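Local coordinates for protein histidine kinase (Methanosarcina mazei, PDB 3LI9) that probably passes signals across the membrane by phosphorylating histidine with ATP, this chain being its extracellular double-Cache (PDC-fold) sensor domain, at residues Y190-N196 and D260-V266; A226-I230 and I250-E254. One frame throughout, in Å; residues are numbered along the deposited sequence.

Contact 1: Y190-N196 and D260-V266; sequences YAFMVSN and DFSFVLV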
ATOM      1  N   TYR A 190      23.026   1.588   3.898  1.00 19.04           N
ATOM      2  CA  TYR A 190      21.723   2.259   4.162  1.00 17.38           C
ATOM      3  C   TYR A 190      20.645   1.332   3.617  1.00 16.36           C
ATOM      4  O   TYR A 190      20.926   0.198   3.215  1.00 15.69           O
ATOM      5  CB  TYR A 190      21.678   3.602   3.444  1.00 17.59           C
ATOM      6  CG  TYR A 190      21.829   3.533   1.918  1.00 16.57           C
ATOM      7  CD1 TYR A 190      20.716   3.530   1.062  1.00 16.60           C
ATOM      8  CD2 TYR A 190      23.130   3.516   1.292  1.00 20.86           C
ATOM      9  CE1 TYR A 190      20.847   3.492  -0.323  1.00 20.16           C
ATOM     10  CE2 TYR A 190      23.255   3.461  -0.113  1.00 24.47           C
ATOM     11  CZ  TYR A 190      22.119   3.460  -0.892  1.00 24.78           C
ATOM     12  OH  TYR A 190      22.230   3.415  -2.250  1.00 28.38           O
ATOM     13  N   ALA A 191      19.384   1.800   3.644  1.00 14.91           N
ATOM     14  CA  ALA A 191      18.289   0.876   3.334  1.00 15.34           C
ATOM     15  C   ALA A 191      17.221   1.713   2.671  1.00 16.06           C
ATOM     16  O   ALA A 191      17.152   2.947   2.880  1.00 14.62           O
ATOM     17  CB  ALA A 191      17.694   0.358   4.657  1.00 15.96           C
ATOM     18  N   PHE A 192      16.382   1.064   1.881  1.00 13.98           N
ATOM     19  CA  PHE A 192      15.148   1.751   1.372  1.00 14.78           C
ATOM     20  C   PHE A 192      14.081   0.681   1.058  1.00 15.06           C
ATOM     21  O   PHE A 192      14.379  -0.491   1.004  1.00 14.57           O
ATOM     22  CB  PHE A 192      15.441   2.600   0.095  1.00 14.46           C
ATOM     23  CG  PHE A 192      16.029   1.823  -1.032  1.00 15.69           C
ATOM     24  CD1 PHE A 192      15.219   1.118  -1.948  1.00 16.89           C
ATOM     25  CD2 PHE A 192      17.387   1.839  -1.217  1.00 20.36           C
ATOM     26  CE1 PHE A 192      15.824   0.374  -3.057  1.00 18.19           C
ATOM     27  CE2 PHE A 192      17.962   1.128  -2.301  1.00 18.36           C
ATOM     28  CZ  PHE A 192      17.203   0.415  -3.186  1.00 17.65           C
HETATM   29  N   MSE A 193      12.829   1.080   0.902  1.00 14.29           N
HETATM   30  CA  MSE A 193      11.782   0.121   0.575  1.00 13.96           C
HETATM   31  C   MSE A 193      11.294   0.418  -0.820  1.00 13.24           C
HETATM   32  O   MSE A 193      11.300   1.583  -1.246  1.00 13.66           O
HETATM   33  CB  MSE A 193      10.575   0.252   1.547  1.00 12.54           C
HETATM   34  CG  MSE A 193      10.902  -0.289   2.830  1.00 19.31           C
HETATM   35 SE   MSE A 193       9.966  -2.085   2.926  1.00 31.17          SE
HETATM   36  CE  MSE A 193       8.471  -1.101   3.359  1.00  9.76           C
ATOM     37  N   VAL A 194      10.862  -0.621  -1.537  1.00 12.70           N
ATOM     38  CA  VAL A 194      10.221  -0.443  -2.844  1.00 11.30           C
ATOM     39  C   VAL A 194       8.888  -1.165  -2.911  1.00 11.98           C
ATOM     40  O   VAL A 194       8.656  -2.120  -2.133  1.00 12.85           O
ATOM     41  CB  VAL A 194      11.118  -0.883  -4.061  1.00 12.53           C
ATOM     42  CG1 VAL A 194      12.465  -0.046  -4.060  1.00 13.05           C
ATOM     43  CG2 VAL A 194      11.449  -2.372  -3.986  1.00 14.11           C
ATOM     44  N   SER A 195       8.061  -0.757  -3.854  1.00 12.37           N
ATOM     45  CA  SER A 195       6.802  -1.460  -4.061  1.00 13.32           C
ATOM     46  C   SER A 195       7.059  -2.756  -4.930  1.00 13.32           C
ATOM     47  O   SER A 195       8.205  -3.038  -5.337  1.00 14.29           O
ATOM     48  CB  SER A 195       5.824  -0.548  -4.798  1.00 15.23           C
ATOM     49  OG  SER A 195       6.293  -0.390  -6.139  1.00 14.91           O
ATOM     50  N   ASN A 196       5.985  -3.470  -5.211  1.00 12.78           N
ATOM     51  CA  ASN A 196       6.100  -4.708  -5.963  1.00 13.93           C
ATOM     52  C   ASN A 196       6.651  -4.421  -7.392  1.00 14.47           C
ATOM     53  O   ASN A 196       7.401  -5.238  -7.947  1.00 16.88           O
ATOM     54  CB  ASN A 196       4.746  -5.376  -6.095  1.00 14.72           C
ATOM     55  CG  ASN A 196       4.860  -6.714  -6.818  1.00 16.42           C
ATOM     56  OD1 ASN A 196       5.567  -7.633  -6.343  1.00 18.37           O
ATOM     57  ND2 ASN A 196       4.217  -6.805  -7.915  1.00 12.18           N
ATOM     58  N   ASP A 260       3.900  -8.221  -1.669  1.00 15.79           N
ATOM     59  CA  ASP A 260       5.263  -8.449  -2.242  1.00 16.91           C
ATOM     60  C   ASP A 260       5.981  -7.156  -2.555  1.00 14.68           C
ATOM     61  O   ASP A 260       6.525  -6.960  -3.647  1.00 15.19           O
ATOM     62  CB  ASP A 260       5.115  -9.305  -3.501  1.00 15.11           C
ATOM     63  CG  ASP A 260       4.941 -10.818  -3.125  1.00 22.33           C
ATOM     64  OD1 ASP A 260       5.289 -11.237  -1.980  1.00 23.48           O
ATOM     65  OD2 ASP A 260       4.480 -11.559  -4.009  1.00 25.96           O
ATOM     66  N   PHE A 261       5.971  -6.225  -1.585  1.00 12.61           N
ATOM     67  CA  PHE A 261       6.882  -5.104  -1.626  1.00 13.22           C
ATOM     68  C   PHE A 261       8.263  -5.658  -1.261  1.00 11.21           C
ATOM     69  O   PHE A 261       8.407  -6.871  -1.083  1.00 11.95           O
ATOM     70  CB  PHE A 261       6.446  -4.050  -0.581  1.00 12.34           C
ATOM     71  CG  PHE A 261       5.248  -3.204  -1.057  1.00 12.35           C
ATOM     72  CD1 PHE A 261       4.388  -3.698  -2.045  1.00 14.30           C
ATOM     73  CD2 PHE A 261       4.920  -2.031  -0.422  1.00 15.90           C
ATOM     74  CE1 PHE A 261       3.227  -2.955  -2.519  1.00 18.81           C
ATOM     75  CE2 PHE A 261       3.745  -1.262  -0.833  1.00 14.69           C
ATOM     76  CZ  PHE A 261       2.931  -1.725  -1.886  1.00 17.29           C
ATOM     77  N   SER A 262       9.316  -4.826  -1.175  1.00 10.25           N
ATOM     78  CA  SER A 262      10.593  -5.376  -0.833  1.00 10.72           C
ATOM     79  C   SER A 262      11.372  -4.421   0.056  1.00 10.94           C
ATOM     80  O   SER A 262      11.325  -3.202  -0.249  1.00 14.05           O
ATOM     81  CB  SER A 262      11.432  -5.717  -2.129  1.00 13.09           C
ATOM     82  OG  SER A 262      12.621  -6.451  -1.768  1.00 14.17           O
ATOM     83  N   PHE A 263      12.117  -4.949   1.036  1.00 12.06           N
ATOM     84  CA  PHE A 263      13.003  -4.118   1.814  1.00 11.43           C
ATOM     85  C   PHE A 263      14.428  -4.372   1.278  1.00 14.10           C
ATOM     86  O   PHE A 263      14.822  -5.531   1.114  1.00 13.80           O
ATOM     87  CB  PHE A 263      12.924  -4.511   3.341  1.00 11.62           C
ATOM     88  CG  PHE A 263      13.895  -3.699   4.180  1.00 12.45           C
ATOM     89  CD1 PHE A 263      13.514  -2.476   4.705  1.00 18.74           C
ATOM     90  CD2 PHE A 263      15.194  -4.173   4.389  1.00 15.18           C
ATOM     91  CE1 PHE A 263      14.439  -1.725   5.482  1.00 15.51           C
ATOM     92  CE2 PHE A 263      16.120  -3.414   5.182  1.00 19.47           C
ATOM     93  CZ  PHE A 263      15.706  -2.215   5.717  1.00 17.52           C
ATOM     94  N   VAL A 264      15.158  -3.285   1.000  1.00 13.37           N
ATOM     95  CA  VAL A 264      16.480  -3.402   0.359  1.00 15.18           C
ATOM     96  C   VAL A 264      17.546  -2.794   1.256  1.00 16.08           C
ATOM     97  O   VAL A 264      17.428  -1.651   1.754  1.00 16.10           O
ATOM     98  CB  VAL A 264      16.483  -2.697  -1.026  1.00 13.10           C
ATOM     99  CG1 VAL A 264      17.831  -2.945  -1.738  1.00 14.07           C
ATOM    100  CG2 VAL A 264      15.360  -3.185  -1.878  1.00 14.94           C
ATOM    101  N   LEU A 265      18.599  -3.551   1.512  1.00 16.59           N
ATOM    102  CA  LEU A 265      19.736  -3.016   2.228  1.00 18.17           C
ATOM    103  C   LEU A 265      20.888  -2.890   1.226  1.00 20.98           C
ATOM    104  O   LEU A 265      21.141  -3.846   0.437  1.00 20.24           O
ATOM    105  CB  LEU A 265      20.253  -4.015   3.280  1.00 22.00           C
ATOM    106  CG  LEU A 265      19.801  -4.073   4.694  1.00 26.59           C
ATOM    107  CD1 LEU A 265      20.639  -5.164   5.427  1.00 27.29           C
ATOM    108  CD2 LEU A 265      19.853  -2.717   5.389  1.00 26.14           C
ATOM    109  N   VAL A 266      21.560  -1.742   1.247  1.00 19.53           N
ATOM    110  CA  VAL A 266      22.645  -1.513   0.278  1.00 21.53           C
ATOM    111  C   VAL A 266      23.941  -1.408   1.110  1.00 22.24           C
ATOM    112  O   VAL A 266      24.043  -0.582   2.005  1.00 22.67           O
ATOM    113  CB  VAL A 266      22.439  -0.220  -0.536  1.00 20.55           C
ATOM    114  CG1 VAL A 266      23.641   0.077  -1.443  1.00 21.91           C
ATOM    115  CG2 VAL A 266      21.156  -0.296  -1.392  1.00 21.51           C
TER
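Val266 sets its CB over one face of the Tyr190 ring, 3.9 Å from the ring centroid, and the same pairing recurs at the next hydrogen-bonded pair, where Val264 CB sits 4.0 Å from the centroid of the Phe192 ring. Both are CH-pi contacts displaced toward the rim. They arise because each aromatic CG stands between its own backbone N and carbonyl carbon (chi1 60° in Tyr190, 57° in Phe192), which folds the ring across to the facing strand, alongside a valine that points the same way. Val266 reaches further: its CG2 comes within 3.6 Å of Phe192 CE2 and so links the two pairs. Val194 and Ser262 continue this face, which Ile230 of helix 221-231 touches. On the other face lie Ala191, Met193, Phe263 and Leu265. With CG of Phe263 anti to the backbone N (chi1 177°), its ring tip swings over to Ala191, CZ lying 3.4 Å from Ala191 CB. The selenium of the selenomethionine Met193 lies in the plane of the same ring, at its edge, 5.3 Å from the centroid, a Met-aromatic contact. Helix 13-48 covers this side, with Tyr25 against the Phe263 ring. Past the last paired residues, Ser195 CA lies over one face of the Phe261 ring, a CH-pi contact, while Ser195 OG is hydrogen-bonded to Glu141. Six backbone hydrogen bonds tie Tyr190, Phe192 and Val194 to Val266, Val264 and Ser262. Such regular antiparallel pairing, with a long helix against one face, is characteristic of the central sheet of a PAS-like Cache subdomain.

Contact 2: A226-I230 and I250-E254; sequences AASDI and IMFYE
Tyr253 reaches from the strand to the helix and ends in a short hydrogen bond, its OH giving the proton to Asp229 OD2 at 2.6 Å. The carboxylate is met on its anti side, somewhat out of its plane, and the carboxylate and ring planes stand 48° apart, so the two side chains meet at a slant. OD2 nevertheless lies in the plane of the ring, at its edge. The phenol gets there because CG of Tyr253 is held between the backbone N and the carbonyl carbon (chi1 46°). Asp229 also uses its CB, which approaches Tyr253 CE1 to 3.5 Å. Ala226, nearly one turn earlier, puts its methyl CB 3.6 Å from Tyr253 CE2 on the other side of the ring axis. Here helix 221-231 packs on one face of the antiparallel sheet of a PAS-like Cache subdomain, nearly parallel to the strand it covers: the local axes are 9.5 Å apart and their directions differ by 11°. Nearer the base of the tyrosine, Ile230 comes in obliquely, with CG1 3.9 Å from Tyr253 CD1 and CD1 4.0 Å from Tyr253 CB. A phenylalanine in place of Tyr253 would probably leave the Asp229 carboxylate without its phenolic donor and freer to turn. Two residues back along the strand, the selenomethionine Met251 points to the same side, its selenium 4.2 Å from Ala226 CB, and Val264 of the neighbouring strand 261-268 touches it too.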
ATOM      1  N   ALA A 226      17.299  -7.550  -9.968  1.00 18.33           N
ATOM      2  CA  ALA A 226      16.716  -7.444  -8.601  1.00 18.77           C
ATOM      3  C   ALA A 226      15.253  -7.093  -8.771  1.00 17.66           C
ATOM      4  O   ALA A 226      14.415  -7.649  -8.085  1.00 16.58           O
ATOM      5  CB  ALA A 226      17.502  -6.405  -7.705  1.00 16.46           C
ATOM      6  N   ALA A 227      14.953  -6.144  -9.647  1.00 17.18           N
ATOM      7  CA  ALA A 227      13.615  -5.649  -9.758  1.00 17.43           C
ATOM      8  C   ALA A 227      12.696  -6.767 -10.262  1.00 18.66           C
ATOM      9  O   ALA A 227      11.564  -6.940  -9.802  1.00 17.31           O
ATOM     10  CB  ALA A 227      13.548  -4.381 -10.621  1.00 18.40           C
ATOM     11  N   SER A 228      13.238  -7.624 -11.147  1.00 19.71           N
ATOM     12  CA  SER A 228      12.412  -8.771 -11.610  1.00 21.07           C
ATOM     13  C   SER A 228      12.102  -9.736 -10.472  1.00 19.47           C
ATOM     14  O   SER A 228      10.974 -10.216 -10.384  1.00 20.78           O
ATOM     15  CB  SER A 228      13.154  -9.598 -12.689  1.00 23.98           C
ATOM     16  OG  SER A 228      13.263  -8.818 -13.845  1.00 32.34           O
ATOM     17  N   ASP A 229      13.093 -10.017  -9.645  1.00 18.05           N
ATOM     18  CA  ASP A 229      12.926 -10.870  -8.433  1.00 18.37           C
ATOM     19  C   ASP A 229      11.913 -10.271  -7.457  1.00 18.29           C
ATOM     20  O   ASP A 229      11.009 -10.957  -6.977  1.00 17.68           O
ATOM     21  CB  ASP A 229      14.225 -11.023  -7.713  1.00 18.79           C
ATOM     22  CG  ASP A 229      15.180 -12.073  -8.411  1.00 23.52           C
ATOM     23  OD1 ASP A 229      14.754 -12.647  -9.435  1.00 25.96           O
ATOM     24  OD2 ASP A 229      16.274 -12.290  -7.872  1.00 27.62           O
ATOM     25  N   ILE A 230      12.099  -8.974  -7.172  1.00 15.85           N
ATOM     26  CA  ILE A 230      11.086  -8.287  -6.324  1.00 14.73           C
ATOM     27  C   ILE A 230       9.640  -8.375  -6.817  1.00 14.26           C
ATOM     28  O   ILE A 230       8.688  -8.527  -6.043  1.00 16.08           O
ATOM     29  CB  ILE A 230      11.581  -6.801  -6.209  1.00 13.63           C
ATOM     30  CG1 ILE A 230      12.788  -6.791  -5.292  1.00 16.31           C
ATOM     31  CG2 ILE A 230      10.468  -5.888  -5.717  1.00 15.36           C
ATOM     32  CD1 ILE A 230      13.645  -5.461  -5.306  1.00 14.38           C
ATOM     33  N   ILE A 250      26.613  -4.370  -2.497  1.00 24.83           N
ATOM     34  CA  ILE A 250      25.720  -5.484  -2.641  1.00 22.27           C
ATOM     35  C   ILE A 250      24.350  -4.961  -2.226  1.00 20.41           C
ATOM     36  O   ILE A 250      24.282  -4.280  -1.208  1.00 21.97           O
ATOM     37  CB  ILE A 250      26.110  -6.574  -1.654  1.00 22.45           C
ATOM     38  CG1 ILE A 250      27.564  -7.023  -1.939  1.00 25.71           C
ATOM     39  CG2 ILE A 250      25.239  -7.825  -1.879  1.00 21.57           C
ATOM     40  CD1 ILE A 250      28.163  -7.629  -0.750  1.00 30.54           C
HETATM   41  N   MSE A 251      23.331  -5.282  -3.004  1.00 18.93           N
HETATM   42  CA  MSE A 251      21.958  -4.879  -2.630  1.00 18.25           C
HETATM   43  C   MSE A 251      21.302  -6.198  -2.196  1.00 17.28           C
HETATM   44  O   MSE A 251      21.109  -7.114  -3.049  1.00 17.76           O
HETATM   45  CB  MSE A 251      21.359  -4.203  -3.848  1.00 21.04           C
HETATM   46  CG  MSE A 251      19.926  -4.354  -4.073  1.00 26.95           C
HETATM   47 SE   MSE A 251      19.385  -3.241  -5.599  1.00 38.02          SE
HETATM   48  CE  MSE A 251      20.597  -1.890  -5.352  1.00 15.50           C
ATOM     49  N   PHE A 252      20.878  -6.246  -0.923  1.00 16.30           N
ATOM     50  CA  PHE A 252      20.144  -7.368  -0.383  1.00 16.29           C
ATOM     51  C   PHE A 252      18.656  -7.004  -0.372  1.00 17.40           C
ATOM     52  O   PHE A 252      18.308  -5.892   0.094  1.00 19.74           O
ATOM     53  CB  PHE A 252      20.529  -7.665   1.014  1.00 15.92           C
ATOM     54  CG  PHE A 252      21.979  -8.057   1.193  1.00 16.65           C
ATOM     55  CD1 PHE A 252      22.314  -9.407   1.227  1.00 17.07           C
ATOM     56  CD2 PHE A 252      22.931  -7.069   1.405  1.00 17.92           C
ATOM     57  CE1 PHE A 252      23.706  -9.764   1.436  1.00 18.12           C
ATOM     58  CE2 PHE A 252      24.279  -7.401   1.644  1.00 22.05           C
ATOM     59  CZ  PHE A 252      24.646  -8.735   1.627  1.00 19.16           C
ATOM     60  N   TYR A 253      17.830  -7.832  -0.986  1.00 15.78           N
ATOM     61  CA  TYR A 253      16.400  -7.453  -1.029  1.00 14.85           C
ATOM     62  C   TYR A 253      15.600  -8.631  -0.472  1.00 16.51           C
ATOM     63  O   TYR A 253      15.872  -9.812  -0.788  1.00 14.92           O
ATOM     64  CB  TYR A 253      15.919  -7.072  -2.405  1.00 15.73           C
ATOM     65  CG  TYR A 253      16.350  -8.043  -3.515  1.00 14.36           C
ATOM     66  CD1 TYR A 253      15.541  -9.099  -3.896  1.00 15.90           C
ATOM     67  CD2 TYR A 253      17.638  -7.917  -4.082  1.00 17.16           C
ATOM     68  CE1 TYR A 253      15.970  -9.994  -4.914  1.00 20.02           C
ATOM     69  CE2 TYR A 253      18.077  -8.821  -5.062  1.00 16.73           C
ATOM     70  CZ  TYR A 253      17.277  -9.813  -5.472  1.00 19.65           C
ATOM     71  OH  TYR A 253      17.799 -10.691  -6.446  1.00 20.67           O
ATOM     72  N   GLU A 254      14.580  -8.322   0.346  1.00 13.33           N
ATOM     73  CA  GLU A 254      13.764  -9.413   0.951  1.00 14.41           C
ATOM     74  C   GLU A 254      12.323  -8.974   0.898  1.00 14.04           C
ATOM     75  O   GLU A 254      11.987  -7.810   1.126  1.00 13.41           O
ATOM     76  CB  GLU A 254      14.175  -9.680   2.404  1.00 13.56           C
ATOM     77  CG  GLU A 254      15.531 -10.400   2.540  1.00 13.71           C
ATOM     78  CD  GLU A 254      15.457 -11.813   2.025  1.00 20.34           C
ATOM     79  OE1 GLU A 254      14.380 -12.395   1.859  1.00 19.29           O
ATOM     80  OE2 GLU A 254      16.549 -12.339   1.770  1.00 20.00           O
TER

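The two contacts, with centres about 8 Å apart, belong to one antiparallel sheet, in which strands 190-194, 261-268, 248-256 and 236-241 lie in that order. Contact 2 is nested in the chain between the two segments of contact 1: strand 190-194 leads to helix 221-231, then come strands 236-241, 248-256 and finally 261-268, which returns to pair with the first. Strands 248-256 and 261-268 are neighbours, and probable backbone hydrogen bonds from Leu265 N to Phe252 O and from Phe263 N to Glu254 O join the contacts directly. Contact 1 thus sets the first and last of these strands side by side, while contact 2 lays a helix on the face away from helix 13-48, giving this sensor subdomain helical cover on both sides.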